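Local coordinates for Trypsin/chymotrypsin inhibitor (Alocasia macrorrhizos, PDB 5YCZ), which inhibits trypsin and alpha-chymotrypsin as a dimeric Kunitz-type inhibitor of the plant I3 family, at residues L152-L157 and I168-H174. Residues are numbered along the deposited sequence; the frame is centred on the assembly and turned at random.
Sequences LGTLGL and INNESPH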
ATOM      1  N   LEU A 152     -20.138 -12.241  -7.088  1.00 26.44           N
ATOM      2  CA  LEU A 152     -20.442 -11.797  -8.438  1.00 24.08           C
ATOM      3  C   LEU A 152     -19.861 -12.744  -9.463  1.00 30.29           C
ATOM      4  O   LEU A 152     -20.437 -12.898 -10.547  1.00 33.92           O
ATOM      5  CB  LEU A 152     -19.917 -10.387  -8.680  1.00 29.36           C
ATOM      6  CG  LEU A 152     -20.387  -9.294  -7.722  1.00 30.86           C
ATOM      7  CD1 LEU A 152     -19.927  -7.925  -8.209  1.00 27.11           C
ATOM      8  CD2 LEU A 152     -21.919  -9.341  -7.540  1.00 26.13           C
ATOM      9  N   GLY A 153     -18.725 -13.383  -9.153  1.00 27.44           N
ATOM     10  CA  GLY A 153     -18.110 -14.328 -10.057  1.00 27.15           C
ATOM     11  C   GLY A 153     -16.606 -14.143 -10.129  1.00 25.66           C
ATOM     12  O   GLY A 153     -15.993 -13.458  -9.314  1.00 23.99           O
ATOM     13  N   THR A 154     -16.008 -14.761 -11.138  1.00 27.12           N
ATOM     14  CA  THR A 154     -14.567 -14.943 -11.219  1.00 27.12           C
ATOM     15  C   THR A 154     -13.949 -13.927 -12.173  1.00 23.46           C
ATOM     16  O   THR A 154     -14.549 -13.570 -13.195  1.00 22.72           O
ATOM     17  CB  THR A 154     -14.253 -16.381 -11.664  1.00 32.08           C
ATOM     18  OG1 THR A 154     -15.109 -17.295 -10.954  1.00 39.14           O
ATOM     19  CG2 THR A 154     -12.822 -16.745 -11.336  1.00 27.65           C
ATOM     20  N   LEU A 155     -12.748 -13.457 -11.823  1.00 23.55           N
ATOM     21  CA  LEU A 155     -12.030 -12.493 -12.649  1.00 20.11           C
ATOM     22  C   LEU A 155     -11.393 -13.184 -13.840  1.00 22.37           C
ATOM     23  O   LEU A 155     -10.721 -14.213 -13.690  1.00 23.19           O
ATOM     24  CB  LEU A 155     -10.957 -11.777 -11.840  1.00 17.05           C
ATOM     25  CG  LEU A 155     -11.469 -10.871 -10.726  1.00 21.17           C
ATOM     26  CD1 LEU A 155     -10.336 -10.114 -10.060  1.00 18.14           C
ATOM     27  CD2 LEU A 155     -12.525  -9.900 -11.242  1.00 18.56           C
ATOM     28  N   GLY A 156     -11.610 -12.625 -15.028  1.00 21.75           N
ATOM     29  CA  GLY A 156     -10.932 -13.093 -16.213  1.00 21.96           C
ATOM     30  C   GLY A 156     -10.264 -11.921 -16.890  1.00 21.76           C
ATOM     31  O   GLY A 156     -10.532 -10.764 -16.571  1.00 27.02           O
ATOM     32  N   LEU A 157      -9.366 -12.224 -17.822  1.00 20.52           N
ATOM     33  CA  LEU A 157      -8.736 -11.158 -18.589  1.00 18.88           C
ATOM     34  C   LEU A 157      -9.731 -10.559 -19.575  1.00 24.09           C
ATOM     35  O   LEU A 157     -10.487 -11.282 -20.232  1.00 26.62           O
ATOM     36  CB  LEU A 157      -7.513 -11.689 -19.332  1.00 22.99           C
ATOM     37  CG  LEU A 157      -6.419 -12.315 -18.465  1.00 26.73           C
ATOM     38  CD1 LEU A 157      -5.288 -12.820 -19.332  1.00 20.96           C
ATOM     39  CD2 LEU A 157      -5.941 -11.321 -17.419  1.00 18.23           C
ATOM     40  N   ILE A 168     -15.541  -9.815 -14.835  1.00 20.12           N
ATOM     41  CA  ILE A 168     -16.158 -11.076 -14.434  1.00 24.05           C
ATOM     42  C   ILE A 168     -16.221 -11.982 -15.651  1.00 24.80           C
ATOM     43  O   ILE A 168     -16.879 -11.655 -16.644  1.00 29.26           O
ATOM     44  CB  ILE A 168     -17.568 -10.867 -13.860  1.00 27.17           C
ATOM     45  CG1 ILE A 168     -17.534  -9.982 -12.616  1.00 24.66           C
ATOM     46  CG2 ILE A 168     -18.205 -12.232 -13.563  1.00 22.56           C
ATOM     47  CD1 ILE A 168     -17.100 -10.739 -11.376  1.00 24.42           C
ATOM     48  N   ASN A 169     -15.561 -13.125 -15.580  1.00 25.21           N
ATOM     49  CA  ASN A 169     -15.662 -14.100 -16.663  1.00 26.79           C
ATOM     50  C   ASN A 169     -15.657 -15.499 -16.055  1.00 28.38           C
ATOM     51  O   ASN A 169     -14.604 -16.033 -15.696  1.00 28.39           O
ATOM     52  CB  ASN A 169     -14.535 -13.929 -17.653  1.00 25.85           C
ATOM     53  CG  ASN A 169     -14.673 -14.846 -18.819  1.00 29.22           C
ATOM     54  OD1 ASN A 169     -15.184 -15.964 -18.699  1.00 28.87           O
ATOM     55  ND2 ASN A 169     -14.229 -14.381 -19.975  1.00 35.02           N
ATOM     56  N   ASN A 170     -16.829 -16.112 -15.973  1.00 30.68           N
ATOM     57  CA  ASN A 170     -16.887 -17.349 -15.207  1.00 34.87           C
ATOM     58  C   ASN A 170     -16.315 -18.521 -15.991  1.00 34.33           C
ATOM     59  O   ASN A 170     -15.653 -19.387 -15.409  1.00 35.04           O
ATOM     60  CB  ASN A 170     -18.318 -17.621 -14.761  1.00 33.77           C
ATOM     61  CG  ASN A 170     -18.751 -16.714 -13.638  1.00 31.86           C
ATOM     62  OD1 ASN A 170     -18.085 -16.618 -12.612  1.00 36.20           O
ATOM     63  ND2 ASN A 170     -19.861 -16.037 -13.828  1.00 31.13           N
ATOM     64  N   GLU A 171     -16.509 -18.554 -17.312  1.00 38.09           N
ATOM     65  CA  GLU A 171     -15.970 -19.703 -18.034  1.00 42.08           C
ATOM     66  C   GLU A 171     -14.467 -19.587 -18.264  1.00 36.33           C
ATOM     67  O   GLU A 171     -13.764 -20.599 -18.235  1.00 40.30           O
ATOM     68  CB  GLU A 171     -16.708 -19.920 -19.358  1.00 40.35           C
ATOM     69  CG  GLU A 171     -16.187 -21.119 -20.227  1.00 51.37           C
ATOM     70  CD  GLU A 171     -16.238 -22.531 -19.567  1.00 59.53           C
ATOM     71  OE1 GLU A 171     -16.037 -23.531 -20.302  1.00 59.93           O
ATOM     72  OE2 GLU A 171     -16.466 -22.664 -18.339  1.00 59.62           O
ATOM     73  N   SER A 172     -13.930 -18.388 -18.462  1.00 30.43           N
ATOM     74  CA  SER A 172     -12.501 -18.245 -18.739  1.00 33.27           C
ATOM     75  C   SER A 172     -11.815 -17.412 -17.670  1.00 28.81           C
ATOM     76  O   SER A 172     -11.312 -16.318 -17.950  1.00 31.98           O
ATOM     77  CB  SER A 172     -12.273 -17.646 -20.122  1.00 31.13           C
ATOM     78  OG  SER A 172     -12.924 -18.456 -21.086  1.00 43.73           O
ATOM     79  N   PRO A 173     -11.766 -17.903 -16.438  1.00 30.21           N
ATOM     80  CA  PRO A 173     -11.082 -17.159 -15.384  1.00 26.64           C
ATOM     81  C   PRO A 173      -9.587 -17.020 -15.651  1.00 28.84           C
ATOM     82  O   PRO A 173      -8.940 -17.892 -16.236  1.00 30.59           O
ATOM     83  CB  PRO A 173     -11.343 -18.013 -14.140  1.00 26.87           C
ATOM     84  CG  PRO A 173     -11.509 -19.370 -14.666  1.00 26.54           C
ATOM     85  CD  PRO A 173     -12.250 -19.205 -15.944  1.00 29.38           C
ATOM     86  N   HIS A 174      -9.029 -15.903 -15.203  1.00 27.87           N
ATOM     87  CA  HIS A 174      -7.580 -15.750 -15.211  1.00 28.25           C
ATOM     88  C   HIS A 174      -7.015 -16.573 -14.063  1.00 30.23           C
ATOM     89  O   HIS A 174      -7.164 -16.205 -12.893  1.00 29.49           O
ATOM     90  CB  HIS A 174      -7.186 -14.282 -15.087  1.00 23.59           C
ATOM     91  CG  HIS A 174      -5.707 -14.051 -15.132  1.00 30.64           C
ATOM     92  ND1 HIS A 174      -4.890 -14.642 -16.074  1.00 33.36           N
ATOM     93  CD2 HIS A 174      -4.899 -13.284 -14.359  1.00 26.44           C
ATOM     94  CE1 HIS A 174      -3.641 -14.255 -15.873  1.00 30.24           C
ATOM     95  NE2 HIS A 174      -3.621 -13.429 -14.841  1.00 28.98           N
TER
HETATM   96  O   HOH W   1     -21.714 -14.584 -12.816  1.00 37.54           O
HETATM   97  O   HOH W   2     -15.669 -19.753 -12.654  1.00 39.82           O
HETATM   98  O   HOH W   3      -9.191 -15.233 -11.651  1.00 24.27           O
HETATM   99  O   HOH W   4      -9.094 -15.490 -18.539  1.00 34.31           O
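Two glycines let the segment 168-174 lie close over strand 153-159, the antiparallel neighbour of the strand it has just left. A CB on Gly-156 would collide with Asn-169 CB and Ser-172 O, and one on Gly-153 with Ile-168 CG2 and Asn-170 OD1; the positive phi of Gly-153 (137°) by itself calls for glycine. Antiparallel pairing with 152-157 ends at the non-hydrogen-bonded pair Leu-155/Ile-168 (CA-CA 4.7 Å) and the bond from Asn-169 N to Thr-154 O (2.6 Å), a carbonyl that also receives a CA-H...O contact from Ile-168 CA at 3.2 Å. The chain then turns through an Asx motif, Ser-172 N donating to Asn-169 OD1 (2.7 Å), and returns to the strand, where His-174 N bonds Leu-155 O (2.8 Å). At the other end Asn-170 OD1 accepts from Thr-154 N (3.2 Å), while its ND2 reaches Leu-152 O through water 1. This belongs to the beta-trefoil of Kunitz inhibitors: 153-159 and 164-168 are neighbouring antiparallel strands, and 168-174 leads from them to the last strand, 176-180, which pairs with 18-22. Apolar contacts complete the fit. Thr-154 CG2 touches Pro-173 CB at 3.4 Å, and both side chains also meet Gln-132 on strand 131-135; Leu-152 CB packs on Ile-168 CD1 (3.9 Å). Leu-157 CD2 sits over a face of the His-174 ring, 3.7 Å from its centroid, in a CH-pi contact flanked by Gln-45. Water 3 donates to both Leu-155 O (2.7 Å) and His-174 O (2.6 Å). The His-174 side chain lies about 9 Å from that of Leu-56, at the predicted reactive bond.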